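PDB 2E87: OBG-type G domain-containing protein from Pyrococcus horikoshii, which binds GDP in its Obg-type G domain and is probably a GTP-binding protein, though its cellular function is unknown. Local coordinates for residues I268-E272 with F304-L310. Residues are numbered along the deposited sequence; the frame is centred on the assembly and turned at random.
Sequences IHLFE and FVKEKGL
The ring of F304 lies between I268 on one face and K308 CG on the other, with F271 at its edge. I268 lies along its face: CG1 sits 4.0 Å from the ring centroid, a CH-pi contact, while CG2 approaches F304 CZ to 3.3 Å. With CG anti to the backbone N (chi1 166°), the F304 ring reaches across to the helix of I268. K308 CG covers the opposite face, 4.1 Å above the ring plane and toward its rim. At the edge of the ring, F304 CE2 meets F271 CD2 at 3.8 Å; the two aromatic planes are nearly perpendicular, but their approach is oblique. Further along, L310 CD1 comes to 3.8 Å from F271 CZ, meeting it from the opposite direction. Beneath these residues, F254 touches both I268 and F304, and Y252 meets F271 edge-to-face. On the outer side, E272 OE2 lies in the plane of the F304 ring, 3.6 Å from CE1, and forms a salt bridge with K308 NZ at 3.3 Å, a weak hydrogen bond. K308 bends at chi2 (-75°), carrying its extended end past the rim of the ring to the carboxylate. G309, at positive phi, closes helix 295-307 in a Schellman motif, after which the chain turns to L310. The contact joins helices 264-277 and 295-307, which pack side by side over strands 249-254 and 283-287, as neighbouring helices do in the alpha/beta fold of P-loop G domains.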
ATOM      1  N   ILE A 268       2.051 -20.273  25.189  1.00 41.35           N
ATOM      2  CA  ILE A 268       1.552 -21.368  24.353  1.00 40.92           C
ATOM      3  C   ILE A 268       0.188 -20.998  23.744  1.00 39.47           C
ATOM      4  O   ILE A 268      -0.082 -21.287  22.583  1.00 38.55           O
ATOM      5  CB  ILE A 268       1.422 -22.697  25.150  1.00 35.71           C
ATOM      6  CG1 ILE A 268       2.795 -23.343  25.315  1.00 38.17           C
ATOM      7  CG2 ILE A 268       0.512 -23.670  24.426  1.00 37.56           C
ATOM      8  CD1 ILE A 268       2.784 -24.530  26.284  1.00 42.00           C
ATOM      9  N   HIS A 269      -0.674 -20.348  24.512  1.00 37.49           N
ATOM     10  CA  HIS A 269      -1.967 -19.994  23.947  1.00 41.98           C
ATOM     11  C   HIS A 269      -1.768 -19.095  22.749  1.00 42.45           C
ATOM     12  O   HIS A 269      -2.398 -19.290  21.711  1.00 44.18           O
ATOM     13  CB  HIS A 269      -2.846 -19.300  24.982  1.00 40.96           C
ATOM     14  CG  HIS A 269      -3.339 -20.216  26.054  1.00 51.47           C
ATOM     15  ND1 HIS A 269      -3.885 -19.756  27.234  1.00 53.75           N
ATOM     16  CD2 HIS A 269      -3.381 -21.568  26.118  1.00 49.67           C
ATOM     17  CE1 HIS A 269      -4.241 -20.787  27.979  1.00 58.01           C
ATOM     18  NE2 HIS A 269      -3.946 -21.898  27.326  1.00 57.30           N
ATOM     19  N   LEU A 270      -0.875 -18.121  22.889  1.00 39.69           N
ATOM     20  CA  LEU A 270      -0.616 -17.188  21.807  1.00 43.20           C
ATOM     21  C   LEU A 270      -0.042 -17.922  20.611  1.00 43.07           C
ATOM     22  O   LEU A 270      -0.457 -17.686  19.478  1.00 41.02           O
ATOM     23  CB  LEU A 270       0.352 -16.085  22.245  1.00 46.97           C
ATOM     24  CG  LEU A 270       0.484 -14.957  21.219  1.00 49.20           C
ATOM     25  CD1 LEU A 270      -0.866 -14.282  21.031  1.00 44.38           C
ATOM     26  CD2 LEU A 270       1.521 -13.952  21.687  1.00 44.61           C
ATOM     27  N   PHE A 271       0.909 -18.815  20.858  1.00 40.45           N
ATOM     28  CA  PHE A 271       1.496 -19.560  19.761  1.00 41.09           C
ATOM     29  C   PHE A 271       0.405 -20.285  18.965  1.00 42.64           C
ATOM     30  O   PHE A 271       0.408 -20.276  17.736  1.00 42.72           O
ATOM     31  CB  PHE A 271       2.495 -20.588  20.281  1.00 39.90           C
ATOM     32  CG  PHE A 271       2.815 -21.651  19.285  1.00 39.41           C
ATOM     33  CD1 PHE A 271       3.719 -21.413  18.259  1.00 36.86           C
ATOM     34  CD2 PHE A 271       2.147 -22.865  19.317  1.00 39.70           C
ATOM     35  CE1 PHE A 271       3.948 -22.372  17.274  1.00 34.98           C
ATOM     36  CE2 PHE A 271       2.369 -23.833  18.331  1.00 41.58           C
ATOM     37  CZ  PHE A 271       3.272 -23.580  17.310  1.00 38.24           C
ATOM     38  N   GLU A 272      -0.528 -20.913  19.670  1.00 40.60           N
ATOM     39  CA  GLU A 272      -1.594 -21.659  19.011  1.00 45.60           C
ATOM     40  C   GLU A 272      -2.527 -20.753  18.202  1.00 47.05           C
ATOM     41  O   GLU A 272      -2.975 -21.116  17.118  1.00 47.45           O
ATOM     42  CB  GLU A 272      -2.385 -22.471  20.041  1.00 42.55           C
ATOM     43  CG  GLU A 272      -1.491 -23.344  20.898  1.00 52.37           C
ATOM     44  CD  GLU A 272      -2.252 -24.182  21.908  1.00 56.55           C
ATOM     45  OE1 GLU A 272      -3.056 -23.610  22.689  1.00 51.65           O
ATOM     46  OE2 GLU A 272      -2.028 -25.417  21.921  1.00 58.51           O
ATOM     47  N   PHE A 304       5.783 -30.033  24.387  1.00 74.67           N
ATOM     48  CA  PHE A 304       4.657 -29.397  23.705  1.00 72.57           C
ATOM     49  C   PHE A 304       4.935 -29.146  22.227  1.00 72.46           C
ATOM     50  O   PHE A 304       4.118 -29.476  21.364  1.00 71.47           O
ATOM     51  CB  PHE A 304       4.335 -28.059  24.370  1.00 69.00           C
ATOM     52  CG  PHE A 304       3.431 -27.182  23.557  1.00 67.08           C
ATOM     53  CD1 PHE A 304       2.077 -27.457  23.459  1.00 70.74           C
ATOM     54  CD2 PHE A 304       3.939 -26.091  22.872  1.00 67.32           C
ATOM     55  CE1 PHE A 304       1.240 -26.654  22.688  1.00 72.13           C
ATOM     56  CE2 PHE A 304       3.113 -25.284  22.100  1.00 68.39           C
ATOM     57  CZ  PHE A 304       1.761 -25.566  22.008  1.00 71.75           C
ATOM     58  N   VAL A 305       6.088 -28.545  21.943  1.00 70.97           N
ATOM     59  CA  VAL A 305       6.465 -28.227  20.573  1.00 69.39           C
ATOM     60  C   VAL A 305       6.540 -29.447  19.678  1.00 70.03           C
ATOM     61  O   VAL A 305       5.884 -29.504  18.642  1.00 70.55           O
ATOM     62  CB  VAL A 305       7.821 -27.504  20.514  1.00 67.11           C
ATOM     63  CG1 VAL A 305       8.251 -27.330  19.065  1.00 65.30           C
ATOM     64  CG2 VAL A 305       7.717 -26.156  21.192  1.00 61.52           C
ATOM     65  N   LYS A 306       7.346 -30.424  20.072  1.00 72.21           N
ATOM     66  CA  LYS A 306       7.484 -31.624  19.269  1.00 75.34           C
ATOM     67  C   LYS A 306       6.136 -32.304  19.055  1.00 75.79           C
ATOM     68  O   LYS A 306       5.926 -32.960  18.039  1.00 76.10           O
ATOM     69  CB  LYS A 306       8.508 -32.567  19.908  1.00 73.71           C
ATOM     70  CG  LYS A 306       9.922 -32.003  19.809  1.00 73.08           C
ATOM     71  CD  LYS A 306      10.955 -32.788  20.592  1.00 75.82           C
ATOM     72  CE  LYS A 306      12.336 -32.146  20.439  1.00 75.99           C
ATOM     73  NZ  LYS A 306      13.392 -32.785  21.273  1.00 76.83           N
ATOM     74  N   GLU A 307       5.216 -32.117  19.993  1.00 75.83           N
ATOM     75  CA  GLU A 307       3.891 -32.707  19.871  1.00 80.38           C
ATOM     76  C   GLU A 307       3.081 -32.046  18.763  1.00 80.00           C
ATOM     77  O   GLU A 307       2.092 -32.608  18.295  1.00 82.07           O
ATOM     78  CB  GLU A 307       3.127 -32.596  21.190  1.00 85.27           C
ATOM     79  CG  GLU A 307       3.710 -33.435  22.308  1.00 94.34           C
ATOM     80  CD  GLU A 307       2.859 -33.393  23.559  1.00 99.89           C
ATOM     81  OE1 GLU A 307       1.663 -33.745  23.465  1.00101.94           O
ATOM     82  OE2 GLU A 307       3.386 -33.011  24.630  1.00102.12           O
ATOM     83  N   LYS A 308       3.489 -30.849  18.350  1.00 75.96           N
ATOM     84  CA  LYS A 308       2.790 -30.141  17.279  1.00 75.39           C
ATOM     85  C   LYS A 308       3.470 -30.446  15.950  1.00 72.81           C
ATOM     86  O   LYS A 308       3.095 -29.908  14.908  1.00 74.14           O
ATOM     87  CB  LYS A 308       2.806 -28.627  17.521  1.00 75.72           C
ATOM     88  CG  LYS A 308       2.053 -28.164  18.757  1.00 76.96           C
ATOM     89  CD  LYS A 308       0.555 -28.195  18.554  1.00 76.04           C
ATOM     90  CE  LYS A 308      -0.155 -27.694  19.793  1.00 79.33           C
ATOM     91  NZ  LYS A 308      -1.630 -27.707  19.625  1.00 84.91           N
ATOM     92  N   GLY A 309       4.478 -31.307  15.995  1.00 71.17           N
ATOM     93  CA  GLY A 309       5.195 -31.678  14.786  1.00 71.40           C
ATOM     94  C   GLY A 309       6.317 -30.728  14.405  1.00 70.54           C
ATOM     95  O   GLY A 309       6.758 -30.705  13.257  1.00 72.02           O
ATOM     96  N   LEU A 310       6.789 -29.947  15.371  1.00 66.52           N
ATOM     97  CA  LEU A 310       7.852 -28.996  15.111  1.00 63.51           C
ATOM     98  C   LEU A 310       9.105 -29.319  15.906  1.00 65.35           C
ATOM     99  O   LEU A 310       9.035 -29.696  17.073  1.00 66.22           O
ATOM    100  CB  LEU A 310       7.372 -27.589  15.453  1.00 59.83           C
ATOM    101  CG  LEU A 310       6.202 -27.100  14.602  1.00 58.06           C
ATOM    102  CD1 LEU A 310       5.491 -25.954  15.300  1.00 55.47           C
ATOM    103  CD2 LEU A 310       6.720 -26.696  13.231  1.00 54.02           C
TER